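ABC sugar transporter, periplasmic sugar binding protein (Legionella pneumophila subsp. pneumophila, PDB 3ROT) probably binds a sugar in the periplasm and hands it to an ABC transporter for import. Local coordinates at residues S13-W18 / L195-L200; S110-A115 / E146-G151; K131-L136 / T189-C194; Y222-T227 / Y241-Q246. All blocks are in the same frame, centred on the assembly; numbering follows the deposited sequence.

Interaction 1 (S13-W18 / L195-L200)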
# COMPACT_ATOMS: atom_id res chain seq x y z
N SER A 13 -2.94 -8.99 -1.38
CA SER A 13 -3.16 -8.35 -2.67
C SER A 13 -2.72 -6.89 -2.72
O SER A 13 -2.85 -6.25 -3.77
CB SER A 13 -4.64 -8.45 -3.03
OG SER A 13 -5.43 -7.79 -2.06
N GLN A 14 -2.20 -6.35 -1.62
CA GLN A 14 -1.79 -4.95 -1.61
C GLN A 14 -0.34 -4.74 -2.07
O GLN A 14 -0.04 -3.77 -2.76
CB GLN A 14 -1.98 -4.36 -0.20
CG GLN A 14 -3.41 -4.45 0.34
CD GLN A 14 -4.48 -4.15 -0.70
OE1 GLN A 14 -4.91 -5.03 -1.44
NE2 GLN A 14 -4.92 -2.89 -0.76
N ASP A 15 0.55 -5.63 -1.66
CA ASP A 15 1.95 -5.55 -2.04
C ASP A 15 2.03 -5.48 -3.57
O ASP A 15 1.42 -6.30 -4.26
CB ASP A 15 2.68 -6.80 -1.54
CG ASP A 15 4.19 -6.67 -1.60
OD1 ASP A 15 4.71 -5.99 -2.51
OD2 ASP A 15 4.86 -7.28 -0.73
N PRO A 16 2.77 -4.50 -4.13
CA PRO A 16 2.92 -4.35 -5.58
C PRO A 16 3.41 -5.66 -6.21
O PRO A 16 3.27 -5.89 -7.42
CB PRO A 16 3.96 -3.24 -5.71
CG PRO A 16 3.63 -2.38 -4.55
CD PRO A 16 3.41 -3.37 -3.43
N TYR A 17 3.99 -6.52 -5.37
CA TYR A 17 4.49 -7.83 -5.76
C TYR A 17 3.38 -8.68 -6.35
O TYR A 17 3.59 -9.39 -7.34
CB TYR A 17 5.05 -8.54 -4.53
CG TYR A 17 5.38 -10.00 -4.75
CD1 TYR A 17 6.58 -10.38 -5.35
CD2 TYR A 17 4.50 -11.01 -4.33
CE1 TYR A 17 6.90 -11.73 -5.52
CE2 TYR A 17 4.81 -12.36 -4.49
CZ TYR A 17 6.02 -12.71 -5.09
OH TYR A 17 6.36 -14.03 -5.23
N TRP A 18 2.22 -8.63 -5.71
CA TRP A 18 1.07 -9.40 -6.15
C TRP A 18 0.54 -8.96 -7.51
O TRP A 18 0.26 -9.80 -8.36
CB TRP A 18 -0.06 -9.31 -5.12
CG TRP A 18 0.31 -9.88 -3.79
CD1 TRP A 18 0.33 -9.22 -2.59
CD2 TRP A 18 0.70 -11.23 -3.51
NE1 TRP A 18 0.71 -10.07 -1.59
CE2 TRP A 18 0.95 -11.31 -2.12
CE3 TRP A 18 0.87 -12.38 -4.30
CZ2 TRP A 18 1.35 -12.50 -1.50
CZ3 TRP A 18 1.27 -13.57 -3.68
CH2 TRP A 18 1.52 -13.61 -2.29
N LEU A 195 12.18 -8.51 4.89
CA LEU A 195 11.70 -9.77 4.34
C LEU A 195 10.75 -9.61 3.15
O LEU A 195 10.61 -10.53 2.35
CB LEU A 195 11.08 -10.63 5.45
CG LEU A 195 12.09 -11.02 6.55
CD1 LEU A 195 11.44 -11.90 7.59
CD2 LEU A 195 13.27 -11.74 5.91
N THR A 196 10.09 -8.46 3.05
CA THR A 196 9.21 -8.17 1.91
C THR A 196 9.16 -6.65 1.74
O THR A 196 9.64 -5.91 2.60
CB THR A 196 7.76 -8.67 2.09
OG1 THR A 196 7.05 -7.76 2.93
CG2 THR A 196 7.72 -10.06 2.70
N SER A 197 8.56 -6.19 0.65
CA SER A 197 8.46 -4.76 0.40
C SER A 197 7.54 -4.07 1.42
O SER A 197 7.60 -2.85 1.60
CB SER A 197 7.96 -4.50 -1.02
OG SER A 197 6.69 -5.07 -1.23
N GLN A 198 6.70 -4.84 2.11
CA GLN A 198 5.81 -4.25 3.11
C GLN A 198 6.60 -3.64 4.27
O GLN A 198 6.13 -2.71 4.93
CB GLN A 198 4.85 -5.29 3.67
CG GLN A 198 3.94 -5.93 2.64
CD GLN A 198 3.34 -7.22 3.16
OE1 GLN A 198 4.07 -8.15 3.55
NE2 GLN A 198 2.02 -7.28 3.20
N ALA A 199 7.77 -4.21 4.54
CA ALA A 199 8.62 -3.68 5.60
C ALA A 199 9.43 -2.53 5.02
O ALA A 199 9.63 -1.50 5.66
CB ALA A 199 9.57 -4.77 6.12
N LEU A 200 9.89 -2.70 3.78
CA LEU A 200 10.69 -1.67 3.13
C LEU A 200 10.01 -0.32 2.86
O LEU A 200 10.62 0.71 3.12
CB LEU A 200 11.28 -2.21 1.81
CG LEU A 200 12.26 -1.26 1.12
CD1 LEU A 200 13.44 -0.95 2.04
CD2 LEU A 200 12.76 -1.89 -0.18
O HOH W 1 7.43 -7.62 -1.20
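Asp15 and Ser197 meet across the cleft of a two-lobed periplasmic binding protein, and the aspartate side chain shows how two helix starts can be brought together by one carboxylate. Its CB heads toward segment 195-200, and with chi1 at -167° CG stands opposite the backbone N and carries both oxygens to the serine. OD1 lies 2.5 Å from Ser197 OG. On the other branch, OD2 rests 3.7 Å from Gln198 CG, the two side chains running roughly perpendicular. OD2 also accepts a hydrogen bond from a water, at 2.6 Å. That water in turn accepts from Ser197 N at 2.6 Å and from Ser197 OG at 2.7 Å, so it links the carboxylate to the first turn of helix 197-208.

Each segment also caps its own helix. Asp15, as N-cap of helix 16-32, is modelled accepting from Tyr17 N through OD1, although the placement of that nitrogen is doubtful. Thr196 caps the other helix: its OG1 accepts from Gln198 N at 3.1 Å and donates to Gln198 OE1, also at 3.1 Å, in the carbonyl plane on a lone pair. Gln139 NE2 is a second donor to this OE1. Pro16 O accepts a hydrogen bond from Gln205 of the second subunit. The two helix N-termini and the donating water would favour a charged carboxylate, but the short approach of Asp15 OD1 to Ser197 OG leaves the proton between those oxygens unsettled; either way the joint between the lobes is strongly polar.

Interaction 2 (S110-A115 / E146-G151)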
# COMPACT_ATOMS: atom_id res chain seq x y z
N SER A 110 10.43 -19.38 -5.49
CA SER A 110 11.83 -19.55 -5.18
C SER A 110 12.00 -20.40 -3.93
O SER A 110 11.04 -20.68 -3.22
CB SER A 110 12.50 -18.18 -5.00
OG SER A 110 11.78 -17.35 -4.12
N ASP A 111 13.23 -20.83 -3.70
CA ASP A 111 13.58 -21.63 -2.53
C ASP A 111 13.88 -20.58 -1.47
O ASP A 111 14.98 -20.04 -1.42
CB ASP A 111 14.82 -22.47 -2.84
CG ASP A 111 15.30 -23.27 -1.64
OD1 ASP A 111 15.12 -22.80 -0.49
OD2 ASP A 111 15.87 -24.35 -1.85
N ASN A 112 12.90 -20.28 -0.63
CA ASN A 112 13.04 -19.26 0.40
C ASN A 112 14.28 -19.35 1.28
O ASN A 112 14.92 -18.34 1.54
CB ASN A 112 11.77 -19.23 1.26
CG ASN A 112 10.67 -18.40 0.64
OD1 ASN A 112 9.50 -18.78 0.66
ND2 ASN A 112 11.04 -17.25 0.09
N LEU A 113 14.60 -20.55 1.75
CA LEU A 113 15.77 -20.75 2.59
C LEU A 113 17.01 -20.32 1.85
O LEU A 113 17.78 -19.50 2.34
CB LEU A 113 15.90 -22.22 2.99
CG LEU A 113 17.11 -22.57 3.87
CD1 LEU A 113 17.04 -21.80 5.20
CD2 LEU A 113 17.11 -24.09 4.12
N LEU A 114 17.20 -20.87 0.66
CA LEU A 114 18.37 -20.53 -0.14
C LEU A 114 18.42 -19.05 -0.49
O LEU A 114 19.50 -18.44 -0.46
CB LEU A 114 18.41 -21.39 -1.41
CG LEU A 114 19.57 -21.14 -2.38
CD1 LEU A 114 20.90 -21.25 -1.64
CD2 LEU A 114 19.50 -22.13 -3.54
N ALA A 115 17.27 -18.46 -0.80
CA ALA A 115 17.22 -17.03 -1.13
C ALA A 115 17.70 -16.20 0.06
O ALA A 115 18.43 -15.23 -0.10
CB ALA A 115 15.79 -16.62 -1.50
N GLU A 146 9.62 -17.19 7.26
CA GLU A 146 10.42 -17.80 8.34
C GLU A 146 11.67 -18.43 7.72
O GLU A 146 12.77 -18.33 8.27
CB GLU A 146 9.62 -18.88 9.09
CG GLU A 146 8.26 -18.42 9.58
CD GLU A 146 7.54 -19.45 10.44
OE1 GLU A 146 7.61 -20.66 10.13
OE2 GLU A 146 6.88 -19.03 11.42
N LYS A 147 11.50 -19.07 6.57
CA LYS A 147 12.63 -19.69 5.88
C LYS A 147 13.64 -18.63 5.44
O LYS A 147 14.86 -18.85 5.53
CB LYS A 147 12.16 -20.49 4.67
CG LYS A 147 11.37 -21.75 5.01
CD LYS A 147 12.24 -22.73 5.77
CE LYS A 147 11.51 -24.05 6.03
NZ LYS A 147 12.39 -25.03 6.75
N ARG A 148 13.15 -17.49 4.97
CA ARG A 148 14.04 -16.40 4.55
C ARG A 148 14.88 -15.90 5.72
O ARG A 148 16.10 -15.78 5.61
CB ARG A 148 13.24 -15.21 4.01
CG ARG A 148 12.76 -15.39 2.61
CD ARG A 148 11.90 -14.23 2.17
NE ARG A 148 11.09 -14.66 1.04
CZ ARG A 148 10.29 -13.88 0.33
NH1 ARG A 148 10.18 -12.59 0.62
NH2 ARG A 148 9.61 -14.41 -0.67
N ALA A 149 14.20 -15.60 6.82
CA ALA A 149 14.86 -15.12 8.02
C ALA A 149 15.91 -16.13 8.48
O ALA A 149 17.04 -15.75 8.79
CB ALA A 149 13.84 -14.89 9.12
N TYR A 150 15.53 -17.40 8.52
CA TYR A 150 16.45 -18.45 8.94
C TYR A 150 17.68 -18.48 8.05
O TYR A 150 18.81 -18.57 8.53
CB TYR A 150 15.79 -19.82 8.91
CG TYR A 150 16.65 -20.89 9.55
CD1 TYR A 150 16.70 -21.04 10.93
CD2 TYR A 150 17.44 -21.73 8.76
CE1 TYR A 150 17.53 -22.00 11.52
CE2 TYR A 150 18.27 -22.68 9.34
CZ TYR A 150 18.31 -22.82 10.72
OH TYR A 150 19.14 -23.77 11.27
N GLY A 151 17.46 -18.41 6.74
CA GLY A 151 18.58 -18.42 5.82
C GLY A 151 19.51 -17.25 6.05
O GLY A 151 20.73 -17.39 5.99
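Lys147 O accepts from Gly151 N at 2.9 Å within its own helix, while Leu113 leans on the same oxygen from outside, its CA 3.6 Å away. This is close helix-to-helix packing, in which the first turn of helix 112-126 lies on helix 143-158 in the lobe built on the five-stranded parallel sheet. The backbones come so near, with CA atoms of Leu113 and Lys147 4.7 Å apart, partly because Gly151 has no side chain to intervene: its CA lies 3.7 Å from Leu113 O. That first turn is itself capped by Asp111, whose OD1 receives Leu114 N in a nearly straight bond of 177°.

Toward the protein interior, Asn112 sets its CB 3.7 Å from Lys147 CB and carries its amide to the rim of the Arg148 guanidinium, close to that group's plane. The amide plane is turned 56° from the guanidinium. Arg148 runs extended from CG to NE, and its NH1 bonds Leu195 O and a bound glycerol; Asn112 lies beside this cleft-facing group. Toward solvent, Lys147 bends away at chi2, and Leu113 runs alongside Tyr150, touching the edge of its ring where CD1 meets CD2 at 3.6 Å.

Interaction 3 (K131-L136 / T189-C194)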
# COMPACT_ATOMS: atom_id res chain seq x y z
N LYS A 131 28.33 -4.67 11.36
CA LYS A 131 28.49 -4.77 12.81
C LYS A 131 27.29 -5.47 13.45
O LYS A 131 27.45 -6.39 14.25
CB LYS A 131 28.60 -3.37 13.43
CG LYS A 131 29.78 -2.54 12.96
CD LYS A 131 31.10 -3.06 13.52
CE LYS A 131 32.26 -2.15 13.12
NZ LYS A 131 32.08 -0.75 13.60
N ARG A 132 26.10 -5.01 13.10
CA ARG A 132 24.87 -5.55 13.65
C ARG A 132 23.73 -5.42 12.62
O ARG A 132 23.53 -4.35 12.04
CB ARG A 132 24.51 -4.78 14.92
CG ARG A 132 23.34 -5.34 15.70
CD ARG A 132 22.94 -4.38 16.82
NE ARG A 132 22.13 -5.03 17.84
CZ ARG A 132 22.61 -5.86 18.77
NH1 ARG A 132 23.91 -6.13 18.81
NH2 ARG A 132 21.80 -6.41 19.65
N ALA A 133 23.00 -6.51 12.41
CA ALA A 133 21.90 -6.53 11.46
C ALA A 133 20.55 -6.68 12.12
O ALA A 133 20.41 -7.33 13.16
CB ALA A 133 22.08 -7.66 10.46
N LEU A 134 19.54 -6.07 11.50
CA LEU A 134 18.18 -6.14 12.00
C LEU A 134 17.32 -6.75 10.89
O LEU A 134 17.38 -6.30 9.75
CB LEU A 134 17.69 -4.74 12.35
CG LEU A 134 16.28 -4.56 12.90
CD1 LEU A 134 16.15 -5.20 14.27
CD2 LEU A 134 15.95 -3.06 12.96
N VAL A 135 16.54 -7.78 11.23
CA VAL A 135 15.67 -8.44 10.27
C VAL A 135 14.22 -8.07 10.57
O VAL A 135 13.70 -8.39 11.64
CB VAL A 135 15.80 -9.98 10.34
CG1 VAL A 135 14.82 -10.63 9.36
CG2 VAL A 135 17.23 -10.39 10.01
N LEU A 136 13.58 -7.42 9.60
CA LEU A 136 12.21 -6.97 9.78
C LEU A 136 11.19 -7.95 9.19
O LEU A 136 11.15 -8.16 7.98
CB LEU A 136 12.04 -5.58 9.15
CG LEU A 136 13.13 -4.55 9.48
CD1 LEU A 136 12.73 -3.21 8.89
CD2 LEU A 136 13.30 -4.42 10.99
N THR A 189 23.63 -0.55 14.83
CA THR A 189 22.98 -1.37 13.81
C THR A 189 23.23 -0.67 12.47
O THR A 189 22.81 0.46 12.29
CB THR A 189 21.45 -1.45 14.04
OG1 THR A 189 21.19 -1.96 15.36
CG2 THR A 189 20.80 -2.37 13.00
N ASN A 190 23.90 -1.35 11.55
CA ASN A 190 24.20 -0.75 10.25
C ASN A 190 23.71 -1.55 9.04
O ASN A 190 24.00 -1.20 7.89
CB ASN A 190 25.70 -0.47 10.12
CG ASN A 190 26.57 -1.69 10.36
OD1 ASN A 190 26.08 -2.78 10.69
ND2 ASN A 190 27.88 -1.52 10.20
N ILE A 191 22.98 -2.62 9.31
CA ILE A 191 22.42 -3.42 8.24
C ILE A 191 20.98 -3.78 8.53
O ILE A 191 20.64 -4.23 9.63
CB ILE A 191 23.19 -4.73 8.02
CG1 ILE A 191 24.60 -4.45 7.50
CG2 ILE A 191 22.45 -5.59 7.00
CD1 ILE A 191 25.34 -5.70 7.03
N ILE A 192 20.12 -3.57 7.54
CA ILE A 192 18.72 -3.92 7.68
C ILE A 192 18.27 -4.82 6.54
O ILE A 192 18.54 -4.56 5.37
CB ILE A 192 17.81 -2.68 7.71
CG1 ILE A 192 18.15 -1.80 8.93
CG2 ILE A 192 16.34 -3.11 7.79
CD1 ILE A 192 17.29 -0.55 9.07
N PHE A 193 17.61 -5.91 6.91
CA PHE A 193 17.09 -6.88 5.96
C PHE A 193 15.57 -6.81 6.03
O PHE A 193 14.99 -7.07 7.09
CB PHE A 193 17.50 -8.31 6.34
CG PHE A 193 18.94 -8.63 6.09
CD1 PHE A 193 19.36 -9.14 4.86
CD2 PHE A 193 19.89 -8.46 7.10
CE1 PHE A 193 20.69 -9.49 4.65
CE2 PHE A 193 21.22 -8.80 6.89
CZ PHE A 193 21.62 -9.32 5.66
N CYS A 194 14.92 -6.48 4.92
CA CYS A 194 13.45 -6.44 4.88
C CYS A 194 12.99 -7.72 4.19
O CYS A 194 13.38 -7.98 3.05
CB CYS A 194 12.95 -5.24 4.09
SG CYS A 194 13.39 -3.65 4.80
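A chi1 of 55° folds the Asn190 side chain back between its own backbone N and carbonyl carbon, and this turns OD1 toward the start of the neighbouring strand, where it accepts from both Lys131 N (3.0 Å) and Arg132 N (3.3 Å). The first donor approaches in the carbonyl plane on a lone pair; the second is tilted 32° from that plane. Arg132 O is gripped twice as well, by Asn190 N at 3.1 Å and Ile191 N at 3.3 Å, so Asn190, with side chain and backbone, and Ile191 N together hold the start of the parallel pairing.

Beyond it the register runs regularly from Ala133 opposite Ile191 to Leu136 opposite Cys194. Leu134 donates to Ile191 O and accepts from Phe193 N, and Leu136 N then reaches Phe193 O at 2.9 Å, almost straight. On one face Ala133 CB touches the edge of the Phe193 ring at CE2, 3.8 Å away and in plane. On the other, Leu136 CD1 meets Ile192 CG2 at 3.8 Å. Thr189 OG1 lies 3.3 Å from Arg132 CD while bonding His186 O, and Arg132 NE goes to Tyr182 OH.

The face of Leu134, Leu136, Ile192 and Cys194 packs on helices 172-185 and 197-208. In the parallel sheet of this alpha/beta lobe, as in periplasmic binding proteins, strand 132-137 also adjoins strand 162-167, and strand 191-194 adjoins strand 220-224.

Interaction 4 (Y222-T227 / Y241-Q246). With GOL (glycerol), chain C.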
# COMPACT_ATOMS: atom_id res chain seq x y z
N TYR A 222 18.77 -4.20 2.69
CA TYR A 222 18.60 -5.34 1.79
C TYR A 222 17.14 -5.78 1.82
O TYR A 222 16.48 -5.71 2.86
CB TYR A 222 19.53 -6.47 2.24
CG TYR A 222 20.98 -6.05 2.12
CD1 TYR A 222 21.68 -6.25 0.93
CD2 TYR A 222 21.61 -5.36 3.16
CE1 TYR A 222 22.97 -5.76 0.77
CE2 TYR A 222 22.92 -4.86 3.00
CZ TYR A 222 23.58 -5.07 1.80
OH TYR A 222 24.85 -4.60 1.61
N SER A 223 16.63 -6.23 0.68
CA SER A 223 15.23 -6.63 0.65
C SER A 223 14.89 -7.71 -0.38
O SER A 223 15.76 -8.27 -1.05
CB SER A 223 14.37 -5.38 0.41
OG SER A 223 13.01 -5.63 0.70
N PHE A 224 13.59 -7.98 -0.48
CA PHE A 224 13.06 -8.95 -1.42
C PHE A 224 12.00 -8.26 -2.28
O PHE A 224 11.22 -7.46 -1.78
CB PHE A 224 12.38 -10.11 -0.68
CG PHE A 224 13.34 -11.08 -0.06
CD1 PHE A 224 13.57 -12.32 -0.64
CD2 PHE A 224 14.02 -10.75 1.11
CE1 PHE A 224 14.46 -13.23 -0.07
CE2 PHE A 224 14.92 -11.65 1.68
CZ PHE A 224 15.13 -12.90 1.09
N ASP A 225 12.01 -8.57 -3.57
CA ASP A 225 11.04 -8.06 -4.53
C ASP A 225 11.31 -6.66 -5.02
O ASP A 225 11.27 -5.70 -4.25
CB ASP A 225 9.63 -8.12 -3.94
CG ASP A 225 9.33 -9.47 -3.30
OD1 ASP A 225 9.76 -10.50 -3.86
OD2 ASP A 225 8.66 -9.49 -2.25
N LYS A 226 11.57 -6.55 -6.32
CA LYS A 226 11.87 -5.27 -6.94
C LYS A 226 10.60 -4.53 -7.36
O LYS A 226 10.28 -4.45 -8.55
CB LYS A 226 12.78 -5.47 -8.16
CG LYS A 226 14.18 -5.97 -7.81
CD LYS A 226 15.08 -6.03 -9.04
CE LYS A 226 16.49 -6.48 -8.67
NZ LYS A 226 17.41 -6.54 -9.84
N THR A 227 9.88 -4.00 -6.38
CA THR A 227 8.66 -3.23 -6.63
C THR A 227 9.12 -1.84 -7.10
O THR A 227 10.28 -1.48 -6.93
CB THR A 227 7.84 -3.06 -5.34
OG1 THR A 227 8.61 -2.34 -4.38
CG2 THR A 227 7.46 -4.42 -4.76
N TYR A 241 20.88 -4.13 -2.31
CA TYR A 241 20.61 -5.29 -3.13
C TYR A 241 19.25 -5.88 -2.79
O TYR A 241 18.86 -5.95 -1.63
CB TYR A 241 21.69 -6.35 -2.86
CG TYR A 241 21.76 -7.43 -3.90
CD1 TYR A 241 22.47 -7.24 -5.09
CD2 TYR A 241 21.14 -8.66 -3.70
CE1 TYR A 241 22.55 -8.24 -6.04
CE2 TYR A 241 21.21 -9.67 -4.65
CZ TYR A 241 21.92 -9.45 -5.82
OH TYR A 241 22.04 -10.45 -6.75
N VAL A 242 18.53 -6.30 -3.82
CA VAL A 242 17.20 -6.87 -3.63
C VAL A 242 17.03 -8.17 -4.40
O VAL A 242 17.35 -8.24 -5.58
CB VAL A 242 16.12 -5.88 -4.09
CG1 VAL A 242 14.75 -6.49 -3.92
CG2 VAL A 242 16.24 -4.57 -3.30
N MSE A 243 16.53 -9.19 -3.71
CA MSE A 243 16.29 -10.48 -4.31
C MSE A 243 15.06 -10.42 -5.20
O MSE A 243 14.02 -9.90 -4.81
CB MSE A 243 16.06 -11.54 -3.22
CG MSE A 243 17.24 -11.73 -2.27
SE MSE A 243 18.81 -12.22 -3.24
CE MSE A 243 18.36 -14.05 -3.63
N ASP A 244 15.18 -10.96 -6.41
CA ASP A 244 14.04 -10.96 -7.32
C ASP A 244 13.55 -12.39 -7.55
O ASP A 244 14.31 -13.23 -8.01
CB ASP A 244 14.43 -10.32 -8.65
CG ASP A 244 13.28 -10.28 -9.64
OD1 ASP A 244 12.12 -10.18 -9.19
OD2 ASP A 244 13.52 -10.34 -10.85
N GLN A 245 12.28 -12.64 -7.22
CA GLN A 245 11.67 -13.97 -7.41
C GLN A 245 10.96 -14.05 -8.77
O GLN A 245 10.45 -15.10 -9.14
CB GLN A 245 10.63 -14.26 -6.32
CG GLN A 245 11.02 -13.88 -4.91
CD GLN A 245 9.90 -14.17 -3.92
OE1 GLN A 245 9.52 -15.32 -3.71
NE2 GLN A 245 9.36 -13.11 -3.30
N GLN A 246 10.92 -12.94 -9.50
CA GLN A 246 10.25 -12.87 -10.81
C GLN A 246 8.78 -13.29 -10.73
O GLN A 246 8.38 -14.28 -11.33
CB GLN A 246 10.96 -13.75 -11.85
CG GLN A 246 12.40 -13.33 -12.13
CD GLN A 246 12.95 -13.90 -13.42
OE1 GLN A 246 13.29 -15.09 -13.50
NE2 GLN A 246 13.03 -13.06 -14.44
C1 GOL C . 4.91 -13.03 -0.04
O1 GOL C . 4.42 -14.34 0.16
C2 GOL C . 5.99 -12.98 -1.13
O2 GOL C . 6.93 -14.03 -0.98
C3 GOL C . 6.68 -11.62 -1.08
O3 GOL C . 8.07 -11.75 -0.93
O HOH W 2 10.37 -10.68 -6.58
O HOH W 3 10.44 -8.61 -8.28
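Phe224 and Met243, a selenomethionine, pack side by side in the tight part of this contact: Met243 CG lies over one face of the ring, offset toward its rim, in a CH-pi contact 4.1 Å from the centroid. The backbones beneath are parallel partners. Ser223 O accepts from Met243 N, and Asp225 N closes the pairing on Met243 O at 2.7 Å. On the face opposite the ring, Val242 presses CG1 to within 3.5 Å of Asp225 N; chi1 at 179° turns that methyl opposite its own backbone N and toward the backbone of Asp225. Leu119 of helix 112-126 packs on Phe224.

Where the strands end, the contact loosens and water enters. Lys226 is exposed; its extended chain slides past Val242 in the opposite direction, and CE comes 3.7 Å from Val242 O. One water joins Lys226 N to Asp244 OD1. Asp244 OD1 also accepts from Gln246 N, forming an Asx turn.

On the cleft side, past the strand ends, Gln245 NE2 donates to Asp225 OD1 at 2.7 Å on the syn lone pair, the amide and carboxylate only 17° from coplanar. A second water joins this OD1 to Gln245 N. The other oxygen, Asp225 OD2, accepts from glycerol O3 at 2.7 Å; Asp93, Arg148, His142 and His11 bond the same molecule. Polar loops following the strands of a beta-alpha-beta unit (220-224, 228-235, 241-243), gathered round a polyol, are what is expected of the cleft of a sugar-binding protein, and the glycerol, probably from the crystallisation liquor, is consistent with a sugar site here.

How the interactions relate
Interactions 3 and 4 belong to one parallel sheet: strands 191-194 and 220-224 are neighbours, bonded through Cys194 N to Tyr222 O and Tyr222 N to Ile192 O. Interaction 3 combines backbone pairing and aliphatic contacts with an asparagine-held start, its centre about 19 Å from the centre of the chain; interaction 4 leads from the same sheet into the polar cleft. Interaction 1 has no apolar side-chain pair; it spans the lobes with an acid, a hydroxyl and a water. Interaction 2, partly at the surface, joins two helices of the same lobe as the sheet. Arg148 of interaction 2 and Asp225 of interaction 4 line one glycerol pocket, while Tyr17 of interaction 1 packs on Asp225 and Gln245.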